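Inositol 2-dehydrogenase/D-chiro-inositol 3-dehydrogenase from Lactobacillus casei oxidises myo-inositol to 2-keto-myo-inositol and D-chiro-inositol to 1-keto-D-chiro-inositol, as an NAD-dependent dehydrogenase of the Rossmann-fold type. Local coordinates of one contact, PDB 4MIY (chain A, 1.42 Å), residues 124-129 and 174-179, beside the matching contact of the related inositol dehydrogenase from Lactobacillus casei, PDB 4MKZ (chain B, 1.60 Å), residues 138-143 and 196-201. Both blocks share one frame: the second was fitted to the first on N, CA, C and O of the twelve residues, RMSD 0.49 Å. Numbering follows each deposited sequence.

Structure 1 (4MIY). With NAD (nicotinamide-adenine-dinucleotide), chain C.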
loop_
_atom_site.group_PDB
_atom_site.type_symbol
_atom_site.label_atom_id
_atom_site.label_comp_id
_atom_site.label_asym_id
_atom_site.label_seq_id
_atom_site.Cartn_x
_atom_site.Cartn_y
_atom_site.Cartn_z
ATOM N N GLY A 124 -23.541 0.270 24.196
ATOM C CA GLY A 124 -22.347 -0.359 23.681
ATOM C C GLY A 124 -21.995 -0.273 22.198
ATOM O O GLY A 124 -21.597 -1.255 21.627
ATOM N N PHE A 125 -22.103 0.898 21.604
ATOM C CA PHE A 125 -21.644 1.096 20.250
ATOM C C PHE A 125 -20.122 1.343 20.204
ATOM O O PHE A 125 -19.682 2.453 20.222
ATOM C CB PHE A 125 -22.395 2.240 19.568
ATOM C CG PHE A 125 -23.854 1.962 19.327
ATOM C CD1 PHE A 125 -24.242 0.952 18.523
ATOM C CD2 PHE A 125 -24.805 2.735 19.899
ATOM C CE1 PHE A 125 -25.572 0.690 18.305
ATOM C CE2 PHE A 125 -26.134 2.480 19.692
ATOM C CZ PHE A 125 -26.501 1.455 18.901
ATOM N N MET A 126 -19.353 0.284 20.083
ATOM C CA MET A 126 -17.916 0.368 20.216
ATOM C C MET A 126 -17.139 0.970 19.060
ATOM O O MET A 126 -16.020 1.284 19.227
ATOM C CB MET A 126 -17.327 -1.008 20.550
ATOM C CG MET A 126 -17.103 -1.922 19.354
ATOM S SD MET A 126 -18.654 -2.453 18.608
ATOM C CE MET A 126 -18.077 -3.482 17.252
ATOM N N ARG A 127 -17.751 1.077 17.897
ATOM C CA ARG A 127 -17.031 1.573 16.740
ATOM C C ARG A 127 -16.416 2.919 16.975
ATOM O O ARG A 127 -15.416 3.220 16.440
ATOM C CB ARG A 127 -17.935 1.672 15.535
ATOM C CG ARG A 127 -18.445 0.358 15.013
ATOM C CD ARG A 127 -17.452 -0.288 14.086
ATOM N NE ARG A 127 -18.010 -1.358 13.278
ATOM C CZ ARG A 127 -18.531 -1.203 12.076
ATOM N NH1 ARG A 127 -18.570 -0.034 11.499
ATOM N NH2 ARG A 127 -19.004 -2.240 11.443
ATOM N N ARG A 128 -17.064 3.713 17.804
ATOM C CA ARG A 128 -16.638 5.067 18.036
ATOM C C ARG A 128 -15.300 5.069 18.755
ATOM O O ARG A 128 -14.619 6.048 18.749
ATOM C CB ARG A 128 -17.672 5.831 18.862
ATOM C CG ARG A 128 -18.988 6.019 18.209
ATOM C CD ARG A 128 -19.819 7.030 18.971
ATOM N NE ARG A 128 -21.219 7.053 18.570
ATOM C CZ ARG A 128 -22.053 8.025 18.875
ATOM N NH1 ARG A 128 -21.644 9.053 19.571
ATOM N NH2 ARG A 128 -23.296 7.964 18.469
ATOM N N TYR A 129 -14.946 3.939 19.333
ATOM C CA TYR A 129 -13.735 3.826 20.123
ATOM C C TYR A 129 -12.573 3.174 19.376
ATOM O O TYR A 129 -11.484 3.101 19.862
ATOM C CB TYR A 129 -14.030 3.063 21.399
ATOM C CG TYR A 129 -14.941 3.800 22.367
ATOM C CD1 TYR A 129 -14.437 4.665 23.281
ATOM C CD2 TYR A 129 -16.285 3.609 22.342
ATOM C CE1 TYR A 129 -15.247 5.333 24.128
ATOM C CE2 TYR A 129 -17.106 4.256 23.195
ATOM C CZ TYR A 129 -16.592 5.115 24.094
ATOM O OH TYR A 129 -17.384 5.782 24.976
ATOM N N LEU A 174 -25.649 -3.888 10.291
ATOM C CA LEU A 174 -25.683 -2.495 9.890
ATOM C C LEU A 174 -25.829 -1.501 11.050
ATOM O O LEU A 174 -25.530 -0.368 10.924
ATOM C CB LEU A 174 -26.788 -2.262 8.839
ATOM C CG LEU A 174 -26.888 -0.894 8.179
ATOM C CD1 LEU A 174 -25.672 -0.548 7.315
ATOM C CD2 LEU A 174 -28.149 -0.818 7.341
ATOM N N ILE A 175 -26.305 -1.994 12.157
ATOM C CA ILE A 175 -26.541 -1.160 13.313
ATOM C C ILE A 175 -25.298 -0.376 13.710
ATOM O O ILE A 175 -25.394 0.706 14.181
ATOM C CB ILE A 175 -27.103 -1.989 14.500
ATOM C CG1 ILE A 175 -27.716 -1.085 15.582
ATOM C CG2 ILE A 175 -26.078 -2.918 15.049
ATOM C CD1 ILE A 175 -28.898 -0.435 15.154
ATOM N N HIS A 176 -24.143 -0.962 13.474
ATOM C CA HIS A 176 -22.881 -0.339 13.767
ATOM C C HIS A 176 -22.620 0.879 12.890
ATOM O O HIS A 176 -22.224 1.893 13.362
ATOM C CB HIS A 176 -21.748 -1.360 13.686
ATOM C CG HIS A 176 -21.811 -2.376 14.767
ATOM N ND1 HIS A 176 -21.527 -2.072 16.070
ATOM C CD2 HIS A 176 -22.174 -3.672 14.756
ATOM C CE1 HIS A 176 -21.684 -3.144 16.814
ATOM N NE2 HIS A 176 -22.055 -4.136 16.035
ATOM N N GLU A 177 -22.913 0.746 11.618
ATOM C CA GLU A 177 -22.829 1.864 10.724
ATOM C C GLU A 177 -23.918 2.887 11.027
ATOM O O GLU A 177 -23.710 4.053 10.901
ATOM C CB GLU A 177 -22.929 1.401 9.272
ATOM C CG GLU A 177 -21.674 0.753 8.684
ATOM C CD GLU A 177 -21.359 -0.636 9.200
ATOM O OE1 GLU A 177 -22.261 -1.353 9.588
ATOM O OE2 GLU A 177 -20.183 -0.959 9.231
ATOM N N ILE A 178 -25.081 2.410 11.427
ATOM C CA ILE A 178 -26.168 3.297 11.781
ATOM C C ILE A 178 -25.800 4.224 12.922
ATOM O O ILE A 178 -26.036 5.386 12.839
ATOM C CB ILE A 178 -27.437 2.529 12.095
ATOM C CG1 ILE A 178 -28.103 2.078 10.793
ATOM C CG2 ILE A 178 -28.377 3.391 12.865
ATOM C CD1 ILE A 178 -29.112 0.993 10.999
ATOM N N ASP A 179 -25.155 3.706 13.949
ATOM C CA ASP A 179 -24.675 4.570 14.987
ATOM C C ASP A 179 -23.497 5.441 14.561
ATOM O O ASP A 179 -23.394 6.581 14.937
ATOM C CB ASP A 179 -24.295 3.810 16.222
ATOM C CG ASP A 179 -23.643 4.700 17.250
ATOM O OD1 ASP A 179 -24.342 5.431 17.944
ATOM O OD2 ASP A 179 -22.431 4.694 17.316
HETATM P PA NAD C . -26.052 -14.894 24.422
HETATM O O1A NAD C . -27.305 -15.497 24.011
HETATM O O2A NAD C . -24.866 -15.613 24.465
HETATM O O5B NAD C . -26.106 -14.448 25.941
HETATM C C5B NAD C . -27.146 -13.769 26.516
HETATM C C4B NAD C . -27.319 -14.242 27.965
HETATM O O4B NAD C . -28.418 -13.535 28.476
HETATM C C3B NAD C . -27.779 -15.685 28.120
HETATM O O3B NAD C . -27.006 -16.315 29.057
HETATM C C2B NAD C . -29.225 -15.608 28.524
HETATM O O2B NAD C . -29.627 -16.686 29.334
HETATM C C1B NAD C . -29.249 -14.353 29.312
HETATM N N9A NAD C . -30.540 -13.711 29.413
HETATM C C8A NAD C . -31.468 -13.601 28.515
HETATM N N7A NAD C . -32.489 -12.861 28.930
HETATM C C5A NAD C . -32.198 -12.476 30.157
HETATM C C6A NAD C . -32.823 -11.706 31.213
HETATM N N6A NAD C . -33.987 -11.119 31.085
HETATM N N1A NAD C . -32.132 -11.537 32.316
HETATM C C2A NAD C . -30.983 -12.065 32.523
HETATM N N3A NAD C . -30.370 -12.809 31.627
HETATM C C4A NAD C . -30.925 -13.029 30.452
HETATM O O3 NAD C . -25.994 -13.564 23.572
HETATM P PN NAD C . -24.741 -12.516 23.466
HETATM O O1N NAD C . -24.035 -12.772 22.217
HETATM O O2N NAD C . -23.878 -12.678 24.577
HETATM O O5D NAD C . -25.388 -11.151 23.258
HETATM C C5D NAD C . -25.865 -10.449 24.379
HETATM C C4D NAD C . -26.088 -9.007 24.057
HETATM O O4D NAD C . -24.834 -8.468 23.680
HETATM C C3D NAD C . -27.035 -8.842 22.916
HETATM O O3D NAD C . -27.776 -7.684 23.140
HETATM C C2D NAD C . -26.053 -8.666 21.761
HETATM O O2D NAD C . -26.696 -7.932 20.790
HETATM C C1D NAD C . -24.952 -7.877 22.412
HETATM N N1N NAD C . -23.694 -7.965 21.672
HETATM C C2N NAD C . -23.097 -6.855 21.246
HETATM C C3N NAD C . -21.933 -6.865 20.505
HETATM C C7N NAD C . -21.282 -5.577 20.057
HETATM O O7N NAD C . -21.478 -4.546 20.617
HETATM N N7N NAD C . -20.483 -5.677 19.074
HETATM C C4N NAD C . -21.344 -8.090 20.251
HETATM C C5N NAD C . -21.988 -9.213 20.721
HETATM C C6N NAD C . -23.165 -9.118 21.415
HETATM O O HOH W 1 -20.724 0.428 17.323
#
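Two arginines of the loop after Rossmann strand 121-123 bridge to acids on helix 168-185 of the C-terminal domain, where buried Gly124, Met126 and His176 form part of the NAD pocket. Arg128 grips Asp179 side-on, NE to OD2 (2.9 Å, 168°) and NH2 to OD1 (2.8 Å). Arg127 meets Glu177 end-on: NH1 and NH2 (2.8 Å) both reach OE2 from above the carboxylate plane; Glu177 OE1 accepts from His155. The Asp179 carboxylate stacks on the Phe125 ring (planes 9° apart), CB in CH-pi contact over its face; Ile175 CG1, anti to the backbone N (chi1 -164°), approaches Phe125 CE1 (3.9 Å). His176 CB sits over the Arg127 guanidinium, and Met126 SD touches His176 CE1 (3.6 Å). Water 1 joins Arg127 N to His176 ND1. NAD N7N lies 3.6 Å from His176 CE1.

Structure 2 (4MKZ).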
loop_
_atom_site.group_PDB
_atom_site.type_symbol
_atom_site.label_atom_id
_atom_site.label_comp_id
_atom_site.label_asym_id
_atom_site.label_seq_id
_atom_site.Cartn_x
_atom_site.Cartn_y
_atom_site.Cartn_z
ATOM N N GLY B 138 -23.086 -0.175 23.843
ATOM C CA GLY B 138 -21.844 -0.716 23.298
ATOM C C GLY B 138 -21.602 -0.464 21.820
ATOM O O GLY B 138 -21.302 -1.393 21.066
ATOM N N PHE B 139 -21.711 0.789 21.396
ATOM C CA PHE B 139 -21.301 1.142 20.035
ATOM C C PHE B 139 -19.784 1.309 20.015
ATOM O O PHE B 139 -19.263 2.433 19.984
ATOM C CB PHE B 139 -22.004 2.416 19.565
ATOM C CG PHE B 139 -23.478 2.229 19.299
ATOM C CD1 PHE B 139 -23.904 1.312 18.355
ATOM C CD2 PHE B 139 -24.426 2.966 19.991
ATOM C CE1 PHE B 139 -25.253 1.126 18.094
ATOM C CE2 PHE B 139 -25.780 2.790 19.732
ATOM C CZ PHE B 139 -26.190 1.866 18.785
ATOM N N MET B 140 -19.083 0.179 20.009
ATOM C CA MET B 140 -17.641 0.174 20.226
ATOM C C MET B 140 -16.845 0.856 19.127
ATOM O O MET B 140 -15.703 1.251 19.358
ATOM C CB MET B 140 -17.114 -1.250 20.445
ATOM C CG MET B 140 -16.925 -2.072 19.180
ATOM S SD MET B 140 -18.492 -2.562 18.480
ATOM C CE MET B 140 -17.977 -3.745 17.242
ATOM N N ARG B 141 -17.417 0.989 17.933
ATOM C CA ARG B 141 -16.685 1.643 16.857
ATOM C C ARG B 141 -16.313 3.076 17.203
ATOM O O ARG B 141 -15.298 3.576 16.746
ATOM C CB ARG B 141 -17.446 1.574 15.533
ATOM C CG ARG B 141 -17.644 0.155 15.044
ATOM C CD ARG B 141 -18.119 0.161 13.623
ATOM N NE ARG B 141 -18.666 -1.131 13.234
ATOM C CZ ARG B 141 -19.262 -1.363 12.073
ATOM N NH1 ARG B 141 -19.373 -0.390 11.180
ATOM N NH2 ARG B 141 -19.760 -2.564 11.824
ATOM N N ARG B 142 -17.103 3.714 18.064
ATOM C CA ARG B 142 -16.771 5.060 18.517
ATOM C C ARG B 142 -15.478 5.103 19.320
ATOM O O ARG B 142 -14.882 6.168 19.479
ATOM C CB ARG B 142 -17.902 5.646 19.363
ATOM C CG ARG B 142 -19.197 5.846 18.609
ATOM C CD ARG B 142 -20.086 6.767 19.391
ATOM N NE ARG B 142 -21.453 6.826 18.897
ATOM C CZ ARG B 142 -22.303 7.787 19.229
ATOM N NH1 ARG B 142 -21.900 8.753 20.037
ATOM N NH2 ARG B 142 -23.536 7.790 18.746
ATOM N N PHE B 143 -15.057 3.951 19.837
ATOM C CA PHE B 143 -13.804 3.869 20.589
ATOM C C PHE B 143 -12.629 3.301 19.812
ATOM O O PHE B 143 -11.517 3.249 20.326
ATOM C CB PHE B 143 -14.012 3.056 21.866
ATOM C CG PHE B 143 -14.921 3.723 22.835
ATOM C CD1 PHE B 143 -16.286 3.499 22.794
ATOM C CD2 PHE B 143 -14.412 4.617 23.764
ATOM C CE1 PHE B 143 -17.128 4.132 23.700
ATOM C CE2 PHE B 143 -15.254 5.256 24.654
ATOM C CZ PHE B 143 -16.602 5.012 24.620
ATOM N N SER B 196 -26.105 -4.058 10.598
ATOM C CA SER B 196 -26.025 -2.662 10.191
ATOM C C SER B 196 -26.181 -1.639 11.303
ATOM O O SER B 196 -25.994 -0.449 11.052
ATOM C CB SER B 196 -27.058 -2.356 9.097
ATOM O OG SER B 196 -26.855 -3.145 7.938
ATOM N N ILE B 197 -26.540 -2.069 12.514
ATOM C CA ILE B 197 -26.789 -1.088 13.569
ATOM C C ILE B 197 -25.553 -0.255 13.904
ATOM O O ILE B 197 -25.669 0.945 14.118
ATOM C CB ILE B 197 -27.438 -1.686 14.829
ATOM C CG1 ILE B 197 -28.822 -2.235 14.486
ATOM C CG2 ILE B 197 -27.629 -0.606 15.878
ATOM C CD1 ILE B 197 -29.638 -2.632 15.701
ATOM N N HIS B 198 -24.364 -0.856 13.887
ATOM C CA HIS B 198 -23.152 -0.064 14.098
ATOM C C HIS B 198 -22.930 0.953 12.982
ATOM O O HIS B 198 -22.422 2.049 13.223
ATOM C CB HIS B 198 -21.912 -0.950 14.214
ATOM C CG HIS B 198 -21.888 -1.806 15.434
ATOM N ND1 HIS B 198 -21.843 -1.284 16.708
ATOM C CD2 HIS B 198 -21.874 -3.154 15.576
ATOM C CE1 HIS B 198 -21.815 -2.274 17.584
ATOM N NE2 HIS B 198 -21.824 -3.417 16.922
ATOM N N ASP B 199 -23.299 0.586 11.761
ATOM C CA ASP B 199 -23.120 1.474 10.627
ATOM C C ASP B 199 -24.049 2.676 10.731
ATOM O O ASP B 199 -23.635 3.816 10.503
ATOM C CB ASP B 199 -23.392 0.721 9.319
ATOM C CG ASP B 199 -22.398 -0.389 9.072
ATOM O OD1 ASP B 199 -21.182 -0.117 9.117
ATOM O OD2 ASP B 199 -22.831 -1.536 8.834
ATOM N N ILE B 200 -25.305 2.410 11.068
ATOM C CA ILE B 200 -26.267 3.475 11.320
ATOM C C ILE B 200 -25.729 4.436 12.369
ATOM O O ILE B 200 -25.725 5.644 12.160
ATOM C CB ILE B 200 -27.620 2.909 11.768
ATOM C CG1 ILE B 200 -28.303 2.185 10.602
ATOM C CG2 ILE B 200 -28.511 4.022 12.280
ATOM C CD1 ILE B 200 -29.396 1.243 11.028
ATOM N N ASP B 201 -25.229 3.900 13.483
ATOM C CA ASP B 201 -24.685 4.751 14.536
ATOM C C ASP B 201 -23.477 5.564 14.075
ATOM O O ASP B 201 -23.342 6.747 14.412
ATOM C CB ASP B 201 -24.323 3.922 15.762
ATOM C CG ASP B 201 -23.783 4.769 16.879
ATOM O OD1 ASP B 201 -24.588 5.492 17.508
ATOM O OD2 ASP B 201 -22.561 4.720 17.126
HETATM O O HOH W 2 -20.156 0.937 17.031
#
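Arg142 and Asp201 form a side-on salt bridge, NE to OD2 (3.0 Å, 174°) and NH2 to OD1 (2.8 Å). Arg141 NH1 bridges to Asp199 OD1 (2.8 Å), met from above the carboxylate plane. Ser167 and Ser169 bond to OD1 and OD2 of Asp199, and Ser169 also to Arg141 NH2. The Asp201 carboxylate stacks on the Phe139 ring (planes 8° apart), CB in CH-pi contact over its face; with chi1 (to CG1) at -63°, Ile197 CG2 is the branch anti to the backbone N and approaches Phe139 CE1 (3.7 Å). His198 CB sits over the Arg141 guanidinium, and Met140 SD touches His198 CE1 (3.5 Å). Water 2 joins Arg141 N to His198 ND1. Gly138 O lies 3.6 Å from His198 CE1, and His198 NE2 hydrogen-bonds to a bound citric acid, probably in the nucleotide pocket.

Comparison
Tyr129(A) is exchanged for Phe143(B) outside the contact, with the rings nearly superposed (CZ atoms 0.5 Å apart). Leu174(A) gives way to Ser196(B), both buried: CG, CD1 and CD2 of the leucine have no counterpart in the serine, and the serine OG none in the leucine. Glu177(A) against Asp199(B) is the exchange that meets the loop. The CB atoms stand 0.8 Å apart after superposition, and OD1 of Asp199(B) falls 0.6 Å apart from CD of Glu177(A), so the shorter acid brings an oxygen close to the glutamate's carboxylate carbon. The salt bridge is kept: Arg127(A) NH2 to Glu177(A) OE2 and Arg141(B) NH1 to Asp199(B) OD1 are both 2.8 Å. Ile175(A) and Ile197(B) are modelled differently, chi1 -164° against -63°, with CD1 atoms 2.4 Å apart; CG2 of Ile197(B) stands near the place of CG1 of Ile175(A), and contact with Phe125(A) or Phe139(B) persists.

Phe125(A), Met126(A), Arg128(A), Asp179(A) and their counterparts keep their places, as do the side-on Arg128(A)-Asp179(A) and Arg142(B)-Asp201(B) bridges and the water. NAD touches Gly124(A), Met126(A) and His176(A) in structure 1 alone; citric acid is bound at this place, wholly or in part, in structure 2. The CA atoms of Gly124(A) and Gly138(B) stand 0.7 Å apart. Gly138(B) O touches His198(B) CE1 at 3.6 Å, whereas Gly124(A) O is 5.2 Å from His176(A) CE1.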